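Local coordinates for extracellular solute-binding protein, family 5 (Chelativorans sp., PDB 6WM6) that binds EDTA and other aminopolycarboxylates in the periplasm, probably handing them to an ABC transporter for uptake, at residues V465-R477 and I491-I504. Numbering follows the deposited sequence. Where two conformers were deposited one is given.
Sequences VFPAVKAGQIFLR and IEEIIGKAAAASSI. With EDO (1,2-ethanediol), chain J; SO4 (sulfate ion), chain D; EDO (1,2-ethanediol), chain I.
Glu-492 reaches from helix 489-499 to the chain leaving helix 467-474 and is held there by Arg-477. CG is placed beside its own backbone N (chi1 -57°), and from there the chain runs out extended. CG lies against Leu-476, 3.9 Å from both its CG and its CD1; CD sits at the edge of the Arg-477 guanidinium, near its plane. At the tip, OE2 takes two hydrogen bonds from one residue. Arg-477 N donates almost straight to it at 2.9 Å, while Arg-477 NE, 2.8 Å from OE2, forms the salt bridge from the opposite face of the carboxylate. A water shared with Phe-475 O also donates to OE2. OE1 has a weak, long bond from Arg-477 NH2 and a water that links it to Arg-477 O. The guanidinium and carboxylate planes stand 62° apart, so the pair is two-pronged but twisted and uneven; the grip on OE2 from both faces probably favours the ionised carboxylate.

Inward of this polar end, Ile-495 fills the groove between the helices. Its CD1 meets Ala-471 CB, Phe-475 CB and Leu-476 CD1, each at 3.8 Å, and CG2 lies 3.6 Å from Ala-468 O. Ala-468 CB then abuts Ala-498 CB at 3.8 Å, small side chains consistent with the 8.6 Å approach of the short helix axes. Beyond the turn, Ile-504 CD1 lies 3.8 Å from Phe-466 CE1, the two side chains crossing at about a right angle.

The result is a roughly antiparallel helix pair (148°) with a mostly loop connection, in a family 5 solute-binding protein. Helix 504-521 packs on both, through Pro-467, Ala-468 and Ile-494, while a short loop joins strand 456-462 to helix 467-474 and the Phe-486 ring meets Phe-475 edge-to-face.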
ATOM      1  N   VAL A 465       0.732  -3.940   7.594  1.00 17.49           N
ATOM      2  CA  VAL A 465       0.247  -4.754   8.692  1.00 17.22           C
ATOM      3  C   VAL A 465       0.918  -4.384  10.002  1.00 17.64           C
ATOM      4  O   VAL A 465       0.303  -4.492  11.068  1.00 17.77           O
ATOM      5  CB  VAL A 465       0.456  -6.249   8.368  1.00 20.09           C
ATOM      6  CG1 VAL A 465       0.210  -7.117   9.593  1.00 23.07           C
ATOM      7  CG2 VAL A 465      -0.471  -6.659   7.234  1.00 21.95           C
ATOM      8  N   PHE A 466       2.189  -3.937   9.955  1.00 15.89           N
ATOM      9  CA  PHE A 466       2.913  -3.518  11.155  1.00 16.49           C
ATOM     10  C   PHE A 466       3.052  -2.004  11.154  1.00 15.39           C
ATOM     11  O   PHE A 466       3.950  -1.459  10.485  1.00 16.46           O
ATOM     12  CB  PHE A 466       4.295  -4.180  11.204  1.00 17.92           C
ATOM     13  CG  PHE A 466       4.234  -5.674  11.208  1.00 17.43           C
ATOM     14  CD1 PHE A 466       3.852  -6.350  12.344  1.00 21.38           C
ATOM     15  CD2 PHE A 466       4.557  -6.387  10.075  1.00 19.17           C
ATOM     16  CE1 PHE A 466       3.788  -7.747  12.346  1.00 22.19           C
ATOM     17  CE2 PHE A 466       4.502  -7.780  10.077  1.00 21.47           C
ATOM     18  CZ  PHE A 466       4.108  -8.436  11.206  1.00 19.46           C
ATOM     19  N   PRO A 467       2.220  -1.284  11.897  1.00 14.82           N
ATOM     20  CA  PRO A 467       2.339   0.183  11.927  1.00 15.77           C
ATOM     21  C   PRO A 467       3.722   0.691  12.241  1.00 15.51           C
ATOM     22  O   PRO A 467       4.144   1.716  11.675  1.00 16.43           O
ATOM     23  CB  PRO A 467       1.317   0.580  13.001  1.00 16.29           C
ATOM     24  CG  PRO A 467       0.241  -0.442  12.844  1.00 15.84           C
ATOM     25  CD  PRO A 467       0.987  -1.750  12.567  1.00 16.13           C
ATOM     26  N   ALA A 468       4.478   0.006  13.109  1.00 14.94           N
ATOM     27  CA  ALA A 468       5.791   0.515  13.484  1.00 16.44           C
ATOM     28  C   ALA A 468       6.775   0.426  12.332  1.00 16.40           C
ATOM     29  O   ALA A 468       7.699   1.243  12.253  1.00 18.21           O
ATOM     30  CB  ALA A 468       6.340  -0.254  14.680  1.00 17.59           C
ATOM     31  N   VAL A 469       6.609  -0.566  11.449  1.00 16.72           N
ATOM     32  CA  VAL A 469       7.475  -0.686  10.277  1.00 17.09           C
ATOM     33  C   VAL A 469       7.177   0.436   9.297  1.00 17.09           C
ATOM     34  O   VAL A 469       8.085   1.120   8.808  1.00 18.28           O
ATOM     35  CB  VAL A 469       7.343  -2.077   9.638  1.00 17.79           C
ATOM     36  CG1 VAL A 469       8.176  -2.137   8.336  1.00 17.72           C
ATOM     37  CG2 VAL A 469       7.804  -3.149  10.622  1.00 19.03           C
ATOM     38  N   LYS A 470       5.895   0.687   9.039  1.00 16.32           N
ATOM     39  CA  LYS A 470       5.543   1.781   8.142  1.00 16.49           C
ATOM     40  C   LYS A 470       6.020   3.107   8.699  1.00 17.50           C
ATOM     41  O   LYS A 470       6.552   3.956   7.965  1.00 18.54           O
ATOM     42  CB  LYS A 470       4.031   1.823   7.915  1.00 18.90           C
ATOM     43  CG  LYS A 470       3.528   2.994   7.065  1.00 20.81           C
ATOM     44  CD  LYS A 470       4.063   2.890   5.662  1.00 22.82           C
ATOM     45  CE  LYS A 470       3.474   3.968   4.758  1.00 22.29           C
ATOM     46  NZ  LYS A 470       3.879   3.717   3.372  1.00 24.56           N
ATOM     47  N   ALA A 471       5.853   3.310  10.001  1.00 16.92           N
ATOM     48  CA  ALA A 471       6.227   4.582  10.600  1.00 17.18           C
ATOM     49  C   ALA A 471       7.700   4.876  10.417  1.00 17.49           C
ATOM     50  O   ALA A 471       8.083   6.042  10.230  1.00 18.35           O
ATOM     51  CB  ALA A 471       5.853   4.568  12.080  1.00 16.64           C
ATOM     52  N   GLY A 472       8.546   3.843  10.450  1.00 17.83           N
ATOM     53  CA  GLY A 472       9.970   4.025  10.241  1.00 19.88           C
ATOM     54  C   GLY A 472      10.325   4.496   8.849  1.00 21.60           C
ATOM     55  O   GLY A 472      11.467   4.948   8.635  1.00 25.09           O
ATOM     56  N   GLN A 473       9.408   4.417   7.900  1.00 19.99           N
ATOM     57  CA  GLN A 473       9.622   4.906   6.533  0.59 21.65           C
ATOM     58  C   GLN A 473       9.150   6.322   6.314  1.00 24.67           C
ATOM     59  O   GLN A 473       9.524   6.932   5.297  1.00 29.22           O
ATOM     60  CB  GLN A 473       8.811   4.055   5.550  0.59 23.91           C
ATOM     61  CG  GLN A 473       9.206   2.637   5.484  0.59 20.20           C
ATOM     62  CD  GLN A 473      10.622   2.488   4.999  0.59 22.76           C
ATOM     63  OE1 GLN A 473      10.954   2.913   3.892  0.59 26.66           O
ATOM     64  NE2 GLN A 473      11.471   1.904   5.833  0.59 27.97           N
ATOM     65  N   ILE A 474       8.384   6.885   7.235  1.00 20.61           N
ATOM     66  CA  ILE A 474       7.698   8.151   7.050  1.00 23.24           C
ATOM     67  C   ILE A 474       8.224   9.226   7.993  1.00 23.46           C
ATOM     68  O   ILE A 474       8.285  10.395   7.620  1.00 26.21           O
ATOM     69  CB  ILE A 474       6.171   7.987   7.263  1.00 31.45           C
ATOM     70  CG1 ILE A 474       5.525   7.174   6.159  1.00 41.38           C
ATOM     71  CG2 ILE A 474       5.505   9.379   7.371  1.00 33.70           C
ATOM     72  CD1 ILE A 474       4.057   6.891   6.467  1.00 30.73           C
ATOM     73  N   PHE A 475       8.516   8.888   9.250  1.00 19.92           N
ATOM     74  CA  PHE A 475       8.653   9.887  10.303  1.00 19.36           C
ATOM     75  C   PHE A 475      10.092  10.126  10.730  1.00 22.77           C
ATOM     76  O   PHE A 475      10.323  10.967  11.595  1.00 25.59           O
ATOM     77  CB  PHE A 475       7.801   9.529  11.530  1.00 19.73           C
ATOM     78  CG  PHE A 475       6.328   9.480  11.240  1.00 18.22           C
ATOM     79  CD1 PHE A 475       5.556  10.645  11.274  1.00 20.83           C
ATOM     80  CD2 PHE A 475       5.685   8.293  10.940  1.00 17.12           C
ATOM     81  CE1 PHE A 475       4.202  10.607  11.000  1.00 21.38           C
ATOM     82  CE2 PHE A 475       4.341   8.254  10.661  1.00 18.73           C
ATOM     83  CZ  PHE A 475       3.601   9.420  10.671  1.00 19.72           C
ATOM     84  N   LEU A 476      11.046   9.414  10.157  1.00 20.94           N
ATOM     85  CA  LEU A 476      12.443   9.541  10.563  1.00 21.32           C
ATOM     86  C   LEU A 476      13.116  10.595   9.705  1.00 21.49           C
ATOM     87  O   LEU A 476      12.779  10.786   8.527  1.00 23.27           O
ATOM     88  CB  LEU A 476      13.160   8.200  10.415  1.00 25.30           C
ATOM     89  CG  LEU A 476      13.101   7.205  11.583  1.00 38.92           C
ATOM     90  CD1 LEU A 476      11.724   7.071  12.184  1.00 28.94           C
ATOM     91  CD2 LEU A 476      13.606   5.842  11.125  1.00 33.34           C
ATOM     92  N   ARG A 477      14.057  11.308  10.303  1.00 24.31           N
ATOM     93  CA  ARG A 477      14.894  12.187   9.505  1.00 28.20           C
ATOM     94  C   ARG A 477      15.557  11.353   8.408  1.00 28.73           C
ATOM     95  O   ARG A 477      15.947  10.200   8.622  1.00 31.54           O
ATOM     96  CB  ARG A 477      15.964  12.831  10.381  1.00 32.14           C
ATOM     97  CG  ARG A 477      15.430  13.763  11.439  1.00 44.21           C
ATOM     98  CD  ARG A 477      16.489  14.008  12.505  1.00 66.65           C
ATOM     99  NE  ARG A 477      16.597  12.889  13.441  1.00 77.54           N
ATOM    100  CZ  ARG A 477      17.444  12.851  14.464  1.00 81.75           C
ATOM    101  NH1 ARG A 477      18.267  13.867  14.686  1.00 82.22           N
ATOM    102  NH2 ARG A 477      17.470  11.795  15.265  1.00 82.47           N
ATOM    103  N   ILE A 491      10.446  10.790  18.683  1.00 20.17           N
ATOM    104  CA  ILE A 491       9.599   9.996  17.796  1.00 19.47           C
ATOM    105  C   ILE A 491      10.381   8.815  17.251  1.00 19.54           C
ATOM    106  O   ILE A 491       9.872   7.681  17.202  1.00 18.68           O
ATOM    107  CB  ILE A 491       9.029  10.873  16.677  1.00 20.52           C
ATOM    108  CG1 ILE A 491       7.975  11.830  17.256  1.00 21.98           C
ATOM    109  CG2 ILE A 491       8.440   9.995  15.547  1.00 21.06           C
ATOM    110  CD1 ILE A 491       7.400  12.785  16.245  1.00 23.03           C
ATOM    111  N   GLU A 492      11.631   9.054  16.826  1.00 20.02           N
ATOM    112  CA  GLU A 492      12.420   7.977  16.235  1.00 19.63           C
ATOM    113  C   GLU A 492      12.719   6.894  17.268  1.00 19.70           C
ATOM    114  O   GLU A 492      12.657   5.702  16.961  1.00 21.12           O
ATOM    115  CB  GLU A 492      13.709   8.555  15.637  1.00 21.88           C
ATOM    116  CG  GLU A 492      13.415   9.629  14.622  1.00 24.90           C
ATOM    117  CD  GLU A 492      14.625  10.061  13.827  1.00 34.49           C
ATOM    118  OE1 GLU A 492      15.665   9.376  13.892  1.00 41.16           O
ATOM    119  OE2 GLU A 492      14.518  11.089  13.134  1.00 25.42           O
ATOM    120  N   GLU A 493      13.035   7.293  18.494  1.00 20.56           N
ATOM    121  CA  GLU A 493      13.306   6.333  19.556  1.00 21.21           C
ATOM    122  C   GLU A 493      12.071   5.482  19.832  1.00 18.60           C
ATOM    123  O   GLU A 493      12.167   4.254  19.995  1.00 19.81           O
ATOM    124  CB  GLU A 493      13.753   7.074  20.810  1.00 23.25           C
ATOM    125  CG  GLU A 493      13.896   6.219  22.061  1.00 42.95           C
ATOM    126  CD  GLU A 493      14.213   7.053  23.294  1.00 65.18           C
ATOM    127  OE1 GLU A 493      14.045   8.292  23.239  1.00 66.40           O
ATOM    128  OE2 GLU A 493      14.633   6.470  24.314  1.00 69.60           O
ATOM    129  N   ILE A 494      10.899   6.116  19.897  1.00 18.23           N
ATOM    130  CA  ILE A 494       9.668   5.383  20.150  1.00 16.83           C
ATOM    131  C   ILE A 494       9.384   4.390  19.036  1.00 17.72           C
ATOM    132  O   ILE A 494       9.013   3.239  19.302  1.00 18.54           O
ATOM    133  CB  ILE A 494       8.497   6.365  20.317  1.00 17.57           C
ATOM    134  CG1 ILE A 494       8.637   7.198  21.592  1.00 19.62           C
ATOM    135  CG2 ILE A 494       7.165   5.599  20.339  1.00 18.10           C
ATOM    136  CD1 ILE A 494       7.833   8.469  21.560  1.00 20.06           C
ATOM    137  N   ILE A 495       9.555   4.811  17.781  1.00 17.52           N
ATOM    138  CA  ILE A 495       9.304   3.917  16.656  1.00 17.75           C
ATOM    139  C   ILE A 495      10.231   2.710  16.725  1.00 17.00           C
ATOM    140  O   ILE A 495       9.804   1.576  16.488  1.00 18.30           O
ATOM    141  CB  ILE A 495       9.428   4.685  15.321  1.00 18.01           C
ATOM    142  CG1 ILE A 495       8.274   5.666  15.156  1.00 17.35           C
ATOM    143  CG2 ILE A 495       9.525   3.704  14.154  1.00 18.77           C
ATOM    144  CD1 ILE A 495       8.435   6.650  14.002  1.00 19.33           C
ATOM    145  N   GLY A 496      11.489   2.927  17.109  1.00 18.85           N
ATOM    146  CA  GLY A 496      12.425   1.821  17.206  1.00 19.23           C
ATOM    147  C   GLY A 496      12.045   0.845  18.306  1.00 18.49           C
ATOM    148  O   GLY A 496      12.110  -0.380  18.121  1.00 20.65           O
ATOM    149  N   LYS A 497      11.608   1.363  19.458  1.00 18.66           N
ATOM    150  CA  LYS A 497      11.141   0.474  20.519  1.00 19.64           C
ATOM    151  C   LYS A 497       9.896  -0.287  20.083  1.00 18.64           C
ATOM    152  O   LYS A 497       9.756  -1.481  20.356  1.00 18.77           O
ATOM    153  CB  LYS A 497      10.854   1.273  21.791  1.00 21.24           C
ATOM    154  CG  LYS A 497      12.123   1.754  22.477  1.00 24.47           C
ATOM    155  CD  LYS A 497      11.828   2.646  23.666  1.00 41.17           C
ATOM    156  CE  LYS A 497      13.117   3.076  24.353  1.00 57.87           C
ATOM    157  NZ  LYS A 497      12.854   3.981  25.505  1.00 69.05           N
ATOM    158  N   ALA A 498       9.001   0.369  19.346  1.00 17.04           N
ATOM    159  CA  ALA A 498       7.794  -0.299  18.897  1.00 15.69           C
ATOM    160  C   ALA A 498       8.115  -1.404  17.892  1.00 16.94           C
ATOM    161  O   ALA A 498       7.466  -2.458  17.881  1.00 17.15           O
ATOM    162  CB  ALA A 498       6.844   0.725  18.268  1.00 16.90           C
ATOM    163  N   ALA A 499       9.117  -1.190  17.044  1.00 16.43           N
ATOM    164  CA  ALA A 499       9.501  -2.185  16.049  1.00 16.83           C
ATOM    165  C   ALA A 499      10.218  -3.372  16.662  1.00 18.06           C
ATOM    166  O   ALA A 499      10.357  -4.403  15.995  1.00 19.07           O
ATOM    167  CB  ALA A 499      10.365  -1.522  14.977  1.00 18.55           C
ATOM    168  N   ALA A 500      10.663  -3.258  17.913  1.00 18.49           N
ATOM    169  CA  ALA A 500      11.316  -4.331  18.645  1.00 19.83           C
ATOM    170  C   ALA A 500      10.370  -5.114  19.538  1.00 20.09           C
ATOM    171  O   ALA A 500      10.812  -6.072  20.191  1.00 21.92           O
ATOM    172  CB  ALA A 500      12.457  -3.766  19.481  1.00 19.58           C
ATOM    173  N   ALA A 501       9.090  -4.743  19.594  1.00 18.55           N
ATOM    174  CA  ALA A 501       8.131  -5.375  20.487  1.00 18.92           C
ATOM    175  C   ALA A 501       7.845  -6.807  20.056  1.00 18.96           C
ATOM    176  O   ALA A 501       8.122  -7.219  18.932  1.00 19.13           O
ATOM    177  CB  ALA A 501       6.833  -4.558  20.505  1.00 20.37           C
ATOM    178  N   SER A 502       7.247  -7.578  20.970  1.00 19.27           N
ATOM    179  CA  SER A 502       6.978  -8.993  20.727  1.00 19.59           C
ATOM    180  C   SER A 502       5.560  -9.275  20.247  1.00 19.98           C
ATOM    181  O   SER A 502       5.229 -10.434  19.972  1.00 20.98           O
ATOM    182  CB  SER A 502       7.273  -9.823  21.973  1.00 22.46           C
ATOM    183  OG  SER A 502       6.543  -9.371  23.083  1.00 24.48           O
ATOM    184  N   SER A 503       4.709  -8.257  20.144  1.00 17.67           N
ATOM    185  CA  SER A 503       3.381  -8.436  19.596  1.00 17.55           C
ATOM    186  C   SER A 503       2.927  -7.129  18.963  1.00 16.11           C
ATOM    187  O   SER A 503       3.415  -6.056  19.312  1.00 17.30           O
ATOM    188  CB  SER A 503       2.342  -8.828  20.659  1.00 19.19           C
ATOM    189  OG  SER A 503       2.176  -7.840  21.640  1.00 20.03           O
ATOM    190  N   ILE A 504       1.980  -7.228  18.038  1.00 17.04           N
ATOM    191  CA  ILE A 504       1.402  -6.039  17.421  1.00 17.17           C
ATOM    192  C   ILE A 504       0.739  -5.160  18.477  1.00 16.34           C
ATOM    193  O   ILE A 504       0.790  -3.925  18.389  1.00 15.66           O
ATOM    194  CB  ILE A 504       0.453  -6.422  16.280  1.00 19.88           C
ATOM    195  CG1 ILE A 504       1.222  -7.026  15.106  1.00 26.77           C
ATOM    196  CG2 ILE A 504      -0.287  -5.182  15.758  1.00 25.07           C
ATOM    197  CD1 ILE A 504       0.343  -7.448  13.940  1.00 32.06           C
TER
HETATM  198  C1  EDO J 609       9.877 -10.059  18.395  1.00 38.62           C
HETATM  199  O1  EDO J 609      10.455  -9.140  19.340  1.00 33.14           O
HETATM  200  C2  EDO J 609      10.075 -11.503  18.854  1.00 39.61           C
HETATM  201  O2  EDO J 609       9.199 -11.809  19.960  1.00 29.85           O
HETATM  202  S   SO4 D 603      14.519   0.348   5.576  1.00 28.75           S
HETATM  203  O1  SO4 D 603      15.210   0.149   4.290  1.00 27.10           O
HETATM  204  O2  SO4 D 603      13.315  -0.486   5.617  1.00 26.19           O
HETATM  205  O3  SO4 D 603      14.073   1.734   5.712  1.00 35.09           O
HETATM  206  O4  SO4 D 603      15.405  -0.023   6.673  1.00 31.82           O
HETATM  207  C1  EDO I 608       2.480  -5.561   4.120  1.00 44.16           C
HETATM  208  O1  EDO I 608       2.317  -5.104   5.467  1.00 28.79           O
HETATM  209  C2  EDO I 608       1.396  -4.960   3.235  1.00 46.16           C
HETATM  210  O2  EDO I 608       1.541  -3.536   3.135  1.00 24.07           O
HETATM  211  O   HOH W   1      12.095  12.539  13.116  1.00 27.11           O
HETATM  212  O   HOH W   2      16.983   9.204  11.011  1.00 46.85           O